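Long-range contacts in alternansucrase (Leuconostoc mesenteroides, PDB 6HVG), which belongs to glycosyl hydrolase family 70 and combines a barrel-fold domain with repeats of the cell-wall- and choline-binding type in one calcium-binding chain: residues R557-I562 with V623-D629; A536-D540 with G550-K554; G673-L677 with G1031-H1035; W596-M601 with A1154-P1158. One frame throughout, in Å; residues are numbered along the deposited sequence.

Contact 1: residues R557-I562 with V623-D629. With CA (calcium ion), chain C.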
loop_
_atom_site.group_PDB
_atom_site.type_symbol
_atom_site.label_atom_id
_atom_site.label_comp_id
_atom_site.label_asym_id
_atom_site.label_seq_id
_atom_site.Cartn_x
_atom_site.Cartn_y
_atom_site.Cartn_z
ATOM N N ARG A 557 4.354 2.875 19.353
ATOM C CA ARG A 557 4.581 2.095 20.555
ATOM C C ARG A 557 4.039 0.681 20.377
ATOM O O ARG A 557 3.251 0.198 21.185
ATOM C CB ARG A 557 3.963 2.779 21.783
ATOM C CG ARG A 557 4.588 4.129 22.083
ATOM C CD ARG A 557 6.089 4.006 22.315
ATOM N NE ARG A 557 6.666 5.289 22.728
ATOM C CZ ARG A 557 6.752 5.737 23.979
ATOM N NH1 ARG A 557 6.286 5.036 25.004
ATOM N NH2 ARG A 557 7.289 6.905 24.206
ATOM N N GLN A 558 4.540 -0.004 19.358
ATOM C CA GLN A 558 4.162 -1.400 19.109
ATOM C C GLN A 558 4.802 -2.248 20.189
ATOM O O GLN A 558 5.576 -1.717 20.995
ATOM C CB GLN A 558 4.576 -1.866 17.719
ATOM C CG GLN A 558 6.061 -1.816 17.466
ATOM C CD GLN A 558 6.460 -2.428 16.143
ATOM O OE1 GLN A 558 5.710 -3.204 15.544
ATOM N NE2 GLN A 558 7.681 -2.129 15.706
ATOM N N PRO A 559 4.467 -3.561 20.255
ATOM C CA PRO A 559 5.022 -4.384 21.343
ATOM C C PRO A 559 6.540 -4.242 21.524
ATOM O O PRO A 559 6.998 -3.938 22.627
ATOM C CB PRO A 559 4.610 -5.793 20.948
ATOM C CG PRO A 559 3.316 -5.581 20.213
ATOM C CD PRO A 559 3.444 -4.293 19.490
ATOM N N ILE A 560 7.298 -4.385 20.442
ATOM C CA ILE A 560 8.751 -4.326 20.538
ATOM C C ILE A 560 9.254 -2.907 20.807
ATOM O O ILE A 560 10.419 -2.725 21.097
ATOM C CB ILE A 560 9.470 -4.918 19.297
ATOM C CG1 ILE A 560 9.201 -4.092 18.025
ATOM C CG2 ILE A 560 9.067 -6.371 19.079
ATOM C CD1 ILE A 560 10.073 -4.480 16.849
ATOM N N ASN A 561 8.393 -1.902 20.707
ATOM C CA ASN A 561 8.794 -0.524 20.995
ATOM C C ASN A 561 7.868 0.138 21.964
ATOM O O ASN A 561 7.636 1.344 21.874
ATOM C CB ASN A 561 8.833 0.317 19.709
ATOM C CG ASN A 561 9.440 1.687 19.934
ATOM O OD1 ASN A 561 10.424 1.819 20.636
ATOM N ND2 ASN A 561 8.844 2.708 19.346
ATOM N N ILE A 562 7.319 -0.640 22.883
ATOM C CA ILE A 562 6.292 -0.115 23.783
ATOM C C ILE A 562 6.848 1.051 24.609
ATOM O O ILE A 562 6.095 1.976 24.947
ATOM C CB ILE A 562 5.699 -1.219 24.678
ATOM C CG1 ILE A 562 4.471 -0.697 25.425
ATOM C CG2 ILE A 562 6.758 -1.748 25.632
ATOM C CD1 ILE A 562 3.664 -1.774 26.118
ATOM N N VAL A 623 -2.424 -4.871 15.596
ATOM C CA VAL A 623 -1.661 -4.772 16.837
ATOM C C VAL A 623 -0.417 -3.893 16.698
ATOM O O VAL A 623 -0.120 -3.083 17.569
ATOM C CB VAL A 623 -1.254 -6.182 17.317
ATOM C CG1 VAL A 623 -0.240 -6.140 18.463
ATOM C CG2 VAL A 623 -2.490 -6.956 17.757
ATOM N N ASP A 624 0.313 -4.069 15.603
ATOM C CA ASP A 624 1.558 -3.358 15.398
ATOM C C ASP A 624 1.378 -1.893 14.996
ATOM O O ASP A 624 2.348 -1.137 14.948
ATOM C CB ASP A 624 2.394 -4.117 14.381
ATOM C CG ASP A 624 2.868 -5.488 14.903
ATOM O OD1 ASP A 624 2.885 -5.693 16.145
ATOM O OD2 ASP A 624 3.249 -6.350 14.068
ATOM N N ASN A 625 0.136 -1.481 14.727
ATOM C CA ASN A 625 -0.164 -0.116 14.302
ATOM C C ASN A 625 -0.796 0.764 15.398
ATOM O O ASN A 625 -1.300 1.851 15.091
ATOM C CB ASN A 625 -1.108 -0.170 13.121
ATOM C CG ASN A 625 -0.720 -1.226 12.142
ATOM O OD1 ASN A 625 -1.139 -2.374 12.269
ATOM N ND2 ASN A 625 0.028 -0.840 11.117
ATOM N N VAL A 626 -0.767 0.291 16.646
ATOM C CA VAL A 626 -1.337 0.977 17.794
ATOM C C VAL A 626 -0.422 0.859 19.023
ATOM O O VAL A 626 0.616 0.202 18.976
ATOM C CB VAL A 626 -2.722 0.414 18.165
ATOM C CG1 VAL A 626 -3.670 0.495 16.976
ATOM C CG2 VAL A 626 -2.631 -1.011 18.709
ATOM N N ASP A 627 -0.795 1.541 20.102
ATOM C CA ASP A 627 -0.039 1.515 21.367
ATOM C C ASP A 627 -0.282 0.193 22.088
ATOM O O ASP A 627 -1.420 -0.169 22.408
ATOM C CB ASP A 627 -0.433 2.700 22.266
ATOM C CG ASP A 627 0.524 2.906 23.438
ATOM O OD1 ASP A 627 0.860 1.942 24.157
ATOM O OD2 ASP A 627 0.921 4.051 23.665
ATOM N N ALA A 628 0.796 -0.532 22.337
ATOM C CA ALA A 628 0.699 -1.889 22.866
ATOM C C ALA A 628 0.091 -1.985 24.284
ATOM O O ALA A 628 -0.217 -3.079 24.752
ATOM C CB ALA A 628 2.068 -2.535 22.826
ATOM N N ASP A 629 -0.069 -0.857 24.966
ATOM C CA ASP A 629 -0.821 -0.824 26.222
ATOM C C ASP A 629 -2.202 -1.445 26.100
ATOM O O ASP A 629 -2.711 -2.010 27.060
ATOM C CB ASP A 629 -1.003 0.614 26.704
ATOM C CG ASP A 629 0.267 1.223 27.294
ATOM O OD1 ASP A 629 1.193 0.471 27.694
ATOM O OD2 ASP A 629 0.302 2.475 27.378
HETATM CA CA CA C . -2.241 3.905 14.737
HETATM O O HOH W 1 -3.999 4.054 16.320
#
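A628 packs its methyl group against four residues of the facing loop, R557, Q558, P559 and I562. Its backbone N donates to R557 O at 2.8 Å, with an N-H...O angle of 156° and the donor tilted somewhat from the carbonyl plane. On the same residue, CB sits 3.7 Å from P559 N and, from another direction, 3.7 Å from I562 CD1. I562 gets there because CG1 is anti to the backbone N (chi1 -170°), and the extended branch then crosses D629 at about a right angle. P559 lays its ring on the 3-10 turn of the second segment: CG meets V623 CG1 at 4.0 Å, while CD comes within 3.7 Å of D624 OD1.

R557 contributes its carbonyl and the foot of its side chain. CB runs beside the D627 carboxylate, 3.8 Å from OD2, but the bent chain carries the guanidinium off to I562 O, where NH1 donates at 3.1 Å; NH1 also donates to S1229 O. D627 OD1 accepts the capping bond from D629 N, while D627 OD2 and D629 OD2 both meet S1229 OG. Next to this, Q558 OE1 lies 3.6 Å from D624 CB, with the amide of Q558 nearly perpendicular to the D624 carboxylate; the amide nitrogen goes to G571 O, and D624 OD2 accepts from N662 N.

N625 O binds the calcium together with E575, D581, D1159 and a water. The second segment leads from strand 617-620 toward helix 629-642, and helix 665-671 lies against P559 and I562 through Y668.

Contact 2: residues A536-D540 with G550-K554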
loop_
_atom_site.group_PDB
_atom_site.type_symbol
_atom_site.label_atom_id
_atom_site.label_comp_id
_atom_site.label_asym_id
_atom_site.label_seq_id
_atom_site.Cartn_x
_atom_site.Cartn_y
_atom_site.Cartn_z
ATOM N N ALA A 536 0.904 13.872 10.357
ATOM C CA ALA A 536 0.885 13.745 11.805
ATOM C C ALA A 536 0.483 15.088 12.414
ATOM O O ALA A 536 1.074 16.110 12.097
ATOM C CB ALA A 536 2.237 13.319 12.320
ATOM N N TYR A 537 -0.513 15.081 13.292
ATOM C CA TYR A 537 -0.938 16.285 13.962
ATOM C C TYR A 537 0.046 16.661 15.063
ATOM O O TYR A 537 0.641 15.791 15.705
ATOM C CB TYR A 537 -2.331 16.133 14.573
ATOM C CG TYR A 537 -3.446 15.791 13.607
ATOM C CD1 TYR A 537 -3.362 16.071 12.269
ATOM C CD2 TYR A 537 -4.613 15.185 14.063
ATOM C CE1 TYR A 537 -4.388 15.717 11.390
ATOM C CE2 TYR A 537 -5.646 14.865 13.196
ATOM C CZ TYR A 537 -5.519 15.134 11.861
ATOM O OH TYR A 537 -6.517 14.802 11.007
ATOM N N GLN A 538 0.186 17.972 15.301
ATOM C CA GLN A 538 1.148 18.484 16.284
ATOM C C GLN A 538 0.483 19.219 17.437
ATOM O O GLN A 538 -0.627 19.724 17.306
ATOM C CB GLN A 538 2.150 19.394 15.595
ATOM C CG GLN A 538 2.772 18.802 14.341
ATOM C CD GLN A 538 3.617 17.572 14.605
ATOM O OE1 GLN A 538 4.413 17.530 15.530
ATOM N NE2 GLN A 538 3.427 16.551 13.789
ATOM N N ASP A 539 1.169 19.241 18.576
ATOM C CA ASP A 539 0.748 20.023 19.753
ATOM C C ASP A 539 1.222 21.443 19.591
ATOM O O ASP A 539 2.409 21.710 19.749
ATOM C CB ASP A 539 1.336 19.445 21.043
ATOM C CG ASP A 539 0.727 18.112 21.424
ATOM O OD1 ASP A 539 -0.322 17.724 20.868
ATOM O OD2 ASP A 539 1.295 17.458 22.313
ATOM N N ASP A 540 0.282 22.347 19.306
ATOM C CA ASP A 540 0.595 23.725 18.971
ATOM C C ASP A 540 -0.449 24.641 19.627
ATOM O O ASP A 540 -1.408 25.090 18.988
ATOM C CB ASP A 540 0.630 23.857 17.445
ATOM C CG ASP A 540 0.861 25.287 16.955
ATOM O OD1 ASP A 540 1.205 26.197 17.763
ATOM O OD2 ASP A 540 0.709 25.475 15.722
ATOM N N GLY A 550 -2.235 17.553 24.777
ATOM C CA GLY A 550 -1.742 17.555 26.143
ATOM C C GLY A 550 -0.523 16.692 26.330
ATOM O O GLY A 550 -0.421 15.981 27.327
ATOM N N ASN A 551 0.404 16.776 25.375
ATOM C CA ASN A 551 1.659 16.020 25.352
ATOM C C ASN A 551 1.476 14.503 25.344
ATOM O O ASN A 551 2.146 13.769 26.059
ATOM C CB ASN A 551 2.614 16.464 26.464
ATOM C CG ASN A 551 4.072 16.097 26.158
ATOM O OD1 ASN A 551 4.479 16.025 24.989
ATOM N ND2 ASN A 551 4.856 15.838 27.206
ATOM N N ASN A 552 0.563 14.049 24.495
ATOM C CA ASN A 552 0.347 12.644 24.262
ATOM C C ASN A 552 0.898 12.379 22.864
ATOM O O ASN A 552 1.998 12.824 22.549
ATOM C CB ASN A 552 -1.132 12.321 24.403
ATOM C CG ASN A 552 -1.583 12.372 25.847
ATOM O OD1 ASN A 552 -1.139 11.577 26.666
ATOM N ND2 ASN A 552 -2.461 13.297 26.164
ATOM N N ARG A 553 0.158 11.652 22.032
ATOM C CA ARG A 553 0.612 11.291 20.695
ATOM C C ARG A 553 2.012 10.663 20.630
ATOM O O ARG A 553 2.839 11.081 19.827
ATOM C CB ARG A 553 0.557 12.510 19.771
ATOM C CG ARG A 553 -0.836 13.096 19.597
ATOM C CD ARG A 553 -0.759 14.347 18.772
ATOM N NE ARG A 553 -2.081 14.827 18.388
ATOM C CZ ARG A 553 -2.471 16.098 18.424
ATOM N NH1 ARG A 553 -1.636 17.048 18.829
ATOM N NH2 ARG A 553 -3.705 16.415 18.049
ATOM N N LYS A 554 2.266 9.650 21.452
ATOM C CA LYS A 554 3.455 8.797 21.296
ATOM C C LYS A 554 3.209 7.831 20.162
ATOM O O LYS A 554 2.296 7.005 20.227
ATOM C CB LYS A 554 3.757 8.002 22.556
ATOM C CG LYS A 554 4.018 8.880 23.770
ATOM C CD LYS A 554 3.681 8.158 25.049
ATOM C CE LYS A 554 3.687 9.085 26.260
ATOM N NZ LYS A 554 5.039 9.088 26.865
#
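D539 and R553 form a salt bridge, OD1 to NH1 at 2.5 Å, the two side chains running antiparallel alongside each other with carboxylate and guanidinium planes 39° apart. The second carboxylate oxygen, OD2, takes a weak bond from N551 N at 3.3 Å, so both oxygens of D539 are used on the loop facing it. OD1 has a further partner in S549 OG.

R553 reaches across with its chain extended from CG to NE, which delivers the guanidinium alongside Y537-D539. There Y537 CB rests over one face of it, 3.7 Å from NH2, toward the rim of the group, and NH2 in turn lies near the plane of the tyrosine ring at its edge. Y537 O approaches R553 CD at 3.7 Å. Backbone oxygens hold the rest of the guanidinium: M1248 O takes NE, while T547 O and A1245 O take NH2. With D539 OD1 on NH1, each of the three nitrogens has a partner, although the contact lies at the surface.

Strand 534-537 runs between strands 1248-1252 and 1166-1175 in a six-stranded antiparallel sheet. Residues 550-554 belong to the loop that returns to strand 580-582 of the same sheet, and R553 N is bound by D583 OD2.

Contact 3: residues G673-L677 with G1031-H1035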
loop_
_atom_site.group_PDB
_atom_site.type_symbol
_atom_site.label_atom_id
_atom_site.label_comp_id
_atom_site.label_asym_id
_atom_site.label_seq_id
_atom_site.Cartn_x
_atom_site.Cartn_y
_atom_site.Cartn_z
ATOM N N GLY A 673 2.464 -12.990 29.278
ATOM C CA GLY A 673 1.519 -13.952 29.856
ATOM C C GLY A 673 0.427 -14.487 28.937
ATOM O O GLY A 673 -0.519 -15.097 29.404
ATOM N N ASN A 674 0.562 -14.272 27.627
ATOM C CA ASN A 674 -0.392 -14.787 26.660
ATOM C C ASN A 674 -1.865 -14.464 26.957
ATOM O O ASN A 674 -2.706 -15.345 26.934
ATOM C CB ASN A 674 -0.189 -16.296 26.522
ATOM C CG ASN A 674 1.170 -16.637 25.955
ATOM O OD1 ASN A 674 1.459 -16.375 24.791
ATOM N ND2 ASN A 674 1.998 -17.244 26.760
ATOM N N ALA A 675 -2.174 -13.202 27.237
ATOM C CA ALA A 675 -3.568 -12.764 27.467
ATOM C C ALA A 675 -4.456 -12.938 26.234
ATOM O O ALA A 675 -5.654 -13.153 26.349
ATOM C CB ALA A 675 -3.595 -11.318 27.936
ATOM N N GLN A 676 -3.859 -12.826 25.057
ATOM C CA GLN A 676 -4.513 -13.182 23.794
ATOM C C GLN A 676 -3.530 -14.049 23.012
ATOM O O GLN A 676 -2.316 -13.888 23.153
ATOM C CB GLN A 676 -4.845 -11.942 22.961
ATOM C CG GLN A 676 -5.697 -10.890 23.655
ATOM C CD GLN A 676 -4.881 -9.906 24.486
ATOM O OE1 GLN A 676 -3.680 -9.739 24.265
ATOM N NE2 GLN A 676 -5.515 -9.318 25.507
ATOM N N LEU A 677 -4.044 -14.960 22.194
ATOM C CA LEU A 677 -3.185 -15.853 21.432
ATOM C C LEU A 677 -2.469 -15.138 20.294
ATOM O O LEU A 677 -3.101 -14.467 19.493
ATOM C CB LEU A 677 -3.984 -17.020 20.854
ATOM C CG LEU A 677 -4.619 -17.968 21.861
ATOM C CD1 LEU A 677 -5.453 -18.974 21.084
ATOM C CD2 LEU A 677 -3.575 -18.654 22.726
ATOM N N GLY A 1031 1.373 -17.317 36.035
ATOM C CA GLY A 1031 0.782 -15.979 35.864
ATOM C C GLY A 1031 0.082 -15.824 34.508
ATOM O O GLY A 1031 -0.754 -14.916 34.319
ATOM N N SER A 1032 0.440 -16.718 33.575
ATOM C CA SER A 1032 -0.040 -16.718 32.215
ATOM C C SER A 1032 -1.517 -17.111 32.121
ATOM O O SER A 1032 -2.049 -17.787 32.994
ATOM C CB SER A 1032 0.852 -17.653 31.385
ATOM O OG SER A 1032 0.420 -17.736 30.037
ATOM N N VAL A 1033 -2.165 -16.662 31.049
ATOM C CA VAL A 1033 -3.552 -16.961 30.770
ATOM C C VAL A 1033 -3.650 -18.248 29.943
ATOM O O VAL A 1033 -4.076 -19.276 30.459
ATOM C CB VAL A 1033 -4.239 -15.783 30.044
ATOM C CG1 VAL A 1033 -5.635 -16.154 29.551
ATOM C CG2 VAL A 1033 -4.324 -14.592 30.966
ATOM N N PHE A 1034 -3.290 -18.183 28.666
ATOM C CA PHE A 1034 -3.373 -19.354 27.820
ATOM C C PHE A 1034 -2.172 -20.274 28.017
ATOM O O PHE A 1034 -1.075 -19.827 28.359
ATOM C CB PHE A 1034 -3.546 -18.953 26.355
ATOM C CG PHE A 1034 -4.890 -18.376 26.064
ATOM C CD1 PHE A 1034 -6.017 -19.180 26.093
ATOM C CD2 PHE A 1034 -5.042 -17.025 25.791
ATOM C CE1 PHE A 1034 -7.271 -18.635 25.836
ATOM C CE2 PHE A 1034 -6.276 -16.470 25.544
ATOM C CZ PHE A 1034 -7.394 -17.267 25.552
ATOM N N HIS A 1035 -2.411 -21.570 27.820
ATOM C CA HIS A 1035 -1.357 -22.573 27.898
ATOM C C HIS A 1035 -1.528 -23.549 26.758
ATOM O O HIS A 1035 -2.625 -24.062 26.569
ATOM C CB HIS A 1035 -1.382 -23.308 29.241
ATOM C CG HIS A 1035 -1.126 -22.425 30.416
ATOM N ND1 HIS A 1035 -2.147 -21.870 31.154
ATOM C CD2 HIS A 1035 0.025 -21.959 30.949
ATOM C CE1 HIS A 1035 -1.636 -21.105 32.098
ATOM N NE2 HIS A 1035 -0.321 -21.129 31.983
#
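G673 and V1033 pin two irregular loops together: one follows helix 665-671, the other leads into helix 1038-1041, and the contact is buried, part backbone bonding and part aromatic packing. V1033 N donates to G673 O at 2.8 Å, almost straight, with an N-H...O angle of 170°. S1032 OG lies close to the same oxygen, 2.9 Å away. A weaker bond, F1034 N to N674 O at 3.4 Å, continues the pairing one residue on.

The F1034 ring is clamped between aliphatic groups. L677 CG stands over one face, 4.2 Å from the ring centroid in a CH-pi contact, with its CD2 3.6 Å from F1034 CG; the L677 and F1034 side chains cross at about a right angle. V1033 CG1 covers the opposite face toward the rim. N674 O and A675 O lie at the ring edge, near its plane.

G673, with its positive phi of 93°, is the C-prime residue of the Schellman motif that ends helix 665-671, and N674 ND2 reaches back to N670 OD1. Helix 648-652 flanks V1033 and F1034, helix 629-642 touches V1033 through K639, and L677 leads into strand 678-679.

Contact 4: residues W596-M601 with A1154-P1158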
loop_
_atom_site.group_PDB
_atom_site.type_symbol
_atom_site.label_atom_id
_atom_site.label_comp_id
_atom_site.label_asym_id
_atom_site.label_seq_id
_atom_site.Cartn_x
_atom_site.Cartn_y
_atom_site.Cartn_z
ATOM N N TRP A 596 -15.516 0.650 25.197
ATOM C CA TRP A 596 -15.948 -0.027 23.982
ATOM C C TRP A 596 -15.821 -1.520 24.121
ATOM O O TRP A 596 -16.711 -2.268 23.711
ATOM C CB TRP A 596 -15.116 0.450 22.807
ATOM C CG TRP A 596 -15.609 0.033 21.445
ATOM C CD1 TRP A 596 -16.892 -0.139 21.054
ATOM C CD2 TRP A 596 -14.808 -0.181 20.289
ATOM N NE1 TRP A 596 -16.942 -0.476 19.727
ATOM C CE2 TRP A 596 -15.667 -0.506 19.240
ATOM C CE3 TRP A 596 -13.439 -0.157 20.051
ATOM C CZ2 TRP A 596 -15.209 -0.790 17.958
ATOM C CZ3 TRP A 596 -12.979 -0.448 18.771
ATOM C CH2 TRP A 596 -13.865 -0.741 17.743
ATOM N N LEU A 597 -14.714 -1.954 24.708
ATOM C CA LEU A 597 -14.463 -3.381 24.939
ATOM C C LEU A 597 -15.492 -3.979 25.864
ATOM O O LEU A 597 -15.958 -5.079 25.631
ATOM C CB LEU A 597 -13.083 -3.596 25.528
ATOM C CG LEU A 597 -12.703 -5.026 25.872
ATOM C CD1 LEU A 597 -12.735 -5.924 24.640
ATOM C CD2 LEU A 597 -11.333 -5.025 26.524
ATOM N N HIS A 598 -15.846 -3.267 26.918
ATOM C CA HIS A 598 -16.894 -3.728 27.822
ATOM C C HIS A 598 -18.184 -3.835 27.054
ATOM O O HIS A 598 -18.894 -4.834 27.166
ATOM C CB HIS A 598 -17.059 -2.761 28.979
ATOM C CG HIS A 598 -18.127 -3.149 29.949
ATOM N ND1 HIS A 598 -17.892 -3.989 31.019
ATOM C CD2 HIS A 598 -19.419 -2.762 30.046
ATOM C CE1 HIS A 598 -19.002 -4.120 31.720
ATOM N NE2 HIS A 598 -19.942 -3.384 31.153
ATOM N N TYR A 599 -18.477 -2.812 26.256
ATOM C CA TYR A 599 -19.710 -2.759 25.475
ATOM C C TYR A 599 -19.856 -3.970 24.558
ATOM O O TYR A 599 -20.957 -4.507 24.417
ATOM C CB TYR A 599 -19.757 -1.468 24.677
ATOM C CG TYR A 599 -20.863 -1.339 23.662
ATOM C CD1 TYR A 599 -22.106 -0.877 24.024
ATOM C CD2 TYR A 599 -20.643 -1.625 22.328
ATOM C CE1 TYR A 599 -23.105 -0.694 23.082
ATOM C CE2 TYR A 599 -21.629 -1.444 21.379
ATOM C CZ TYR A 599 -22.854 -0.977 21.761
ATOM O OH TYR A 599 -23.860 -0.803 20.831
ATOM N N LEU A 600 -18.758 -4.418 23.963
ATOM C CA LEU A 600 -18.809 -5.580 23.070
ATOM C C LEU A 600 -18.987 -6.876 23.854
ATOM O O LEU A 600 -19.785 -7.728 23.462
ATOM C CB LEU A 600 -17.560 -5.652 22.183
ATOM C CG LEU A 600 -17.395 -4.495 21.192
ATOM C CD1 LEU A 600 -15.976 -4.407 20.682
ATOM C CD2 LEU A 600 -18.368 -4.587 20.018
ATOM N N MET A 601 -18.264 -7.020 24.965
ATOM C CA MET A 601 -18.344 -8.235 25.789
ATOM C C MET A 601 -19.639 -8.319 26.592
ATOM O O MET A 601 -19.961 -9.372 27.121
ATOM C CB MET A 601 -17.160 -8.326 26.749
ATOM C CG MET A 601 -15.786 -8.392 26.096
ATOM S SD MET A 601 -15.546 -9.839 25.056
ATOM C CE MET A 601 -15.898 -9.067 23.479
ATOM N N ALA A 1154 -15.554 -10.989 18.959
ATOM C CA ALA A 1154 -15.746 -9.614 18.518
ATOM C C ALA A 1154 -14.464 -9.081 17.914
ATOM O O ALA A 1154 -13.414 -9.227 18.508
ATOM C CB ALA A 1154 -16.133 -8.749 19.713
ATOM N N ASP A 1155 -14.542 -8.457 16.745
ATOM C CA ASP A 1155 -13.370 -7.801 16.151
ATOM C C ASP A 1155 -13.189 -6.429 16.804
ATOM O O ASP A 1155 -13.985 -5.528 16.596
ATOM C CB ASP A 1155 -13.510 -7.660 14.625
ATOM C CG ASP A 1155 -12.203 -7.933 13.885
ATOM O OD1 ASP A 1155 -11.139 -7.571 14.392
ATOM O OD2 ASP A 1155 -12.225 -8.517 12.794
ATOM N N TRP A 1156 -12.150 -6.297 17.617
ATOM C CA TRP A 1156 -11.838 -5.042 18.317
ATOM C C TRP A 1156 -10.870 -4.225 17.449
ATOM O O TRP A 1156 -9.717 -4.635 17.207
ATOM C CB TRP A 1156 -11.198 -5.377 19.660
ATOM C CG TRP A 1156 -11.151 -4.308 20.675
ATOM C CD1 TRP A 1156 -12.151 -3.450 21.004
ATOM C CD2 TRP A 1156 -10.057 -4.013 21.569
ATOM N NE1 TRP A 1156 -11.749 -2.624 22.035
ATOM C CE2 TRP A 1156 -10.470 -2.958 22.401
ATOM C CE3 TRP A 1156 -8.784 -4.548 21.751
ATOM C CZ2 TRP A 1156 -9.654 -2.430 23.404
ATOM C CZ3 TRP A 1156 -7.964 -4.014 22.760
ATOM C CH2 TRP A 1156 -8.404 -2.969 23.564
ATOM N N VAL A 1157 -11.347 -3.069 16.989
ATOM C CA VAL A 1157 -10.660 -2.272 15.972
ATOM C C VAL A 1157 -10.316 -0.881 16.485
ATOM O O VAL A 1157 -10.897 0.087 16.069
ATOM C CB VAL A 1157 -11.529 -2.185 14.695
ATOM C CG1 VAL A 1157 -10.796 -1.443 13.590
ATOM C CG2 VAL A 1157 -11.883 -3.583 14.223
ATOM N N PRO A 1158 -9.337 -0.777 17.377
ATOM C CA PRO A 1158 -9.007 0.500 17.997
ATOM C C PRO A 1158 -8.120 1.467 17.200
ATOM O O PRO A 1158 -7.994 2.624 17.612
ATOM C CB PRO A 1158 -8.279 0.064 19.274
ATOM C CG PRO A 1158 -7.613 -1.196 18.895
ATOM C CD PRO A 1158 -8.572 -1.882 17.976
#
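W596 and W1156 meet obliquely, the six-membered ring of the first 5.1 Å between centroids from the five-membered ring of the second, with planes 39° apart. One face of W596 carries L600 CD1 from its own helix; at its edge, close to the ring plane, lie V1157 O, 3.5 Å from CZ3, and P1158 N. W1156 has L597 CD1 over one face, nearly on the ring normal and 4.3 Å from the five-ring centroid. W596 and W1156 both set CG anti to the backbone N (chi1 -169° and -163°), which turns their indoles into the seam between helix and strand.

Further along, the packing is apolar. L600 CD1 comes to 4.0 Å from W1156 CD1, and M601, its chain bent at chi2 and again at chi3, makes an aliphatic contact, CE 3.8 Å from A1154 CB. W596 NE1 is satisfied by R1115 O, and R1115 also makes a cation-pi contact with its ring.

The axes of helix 596-601 and strand 1154-1156 approach to 9.7 Å and run nearly antiparallel, and L597 and M601 also touch I618 of the adjacent strand 617-620. A helix packed antiparallel along the outside of an eight-stranded parallel barrel is the arrangement of a TIM barrel, to whose clan this family belongs.

Overall arrangement
Contacts 1, 3 and 4 are buried, whereas contact 2 lies at the surface and relies on a charged pair. Contact 4 is packing of aromatic and aliphatic side chains, without hydrogen bonds between its segments, and joins barrel strand 1151-1156 to a covering helix. Contacts 1 and 3 join loops and mix backbone bonds with packing; they share helix 665-671, whose Y668 lies on contact 1 and whose end opens contact 3. Strand 617-620, neighbour of 1151-1156, runs on into 623-629 of contact 1. Contacts 1 and 2 use the same long loop, their centres about 17 Å apart. Calcium links contact 1 to D1159, just beyond the 1154-1158 segment of contact 4.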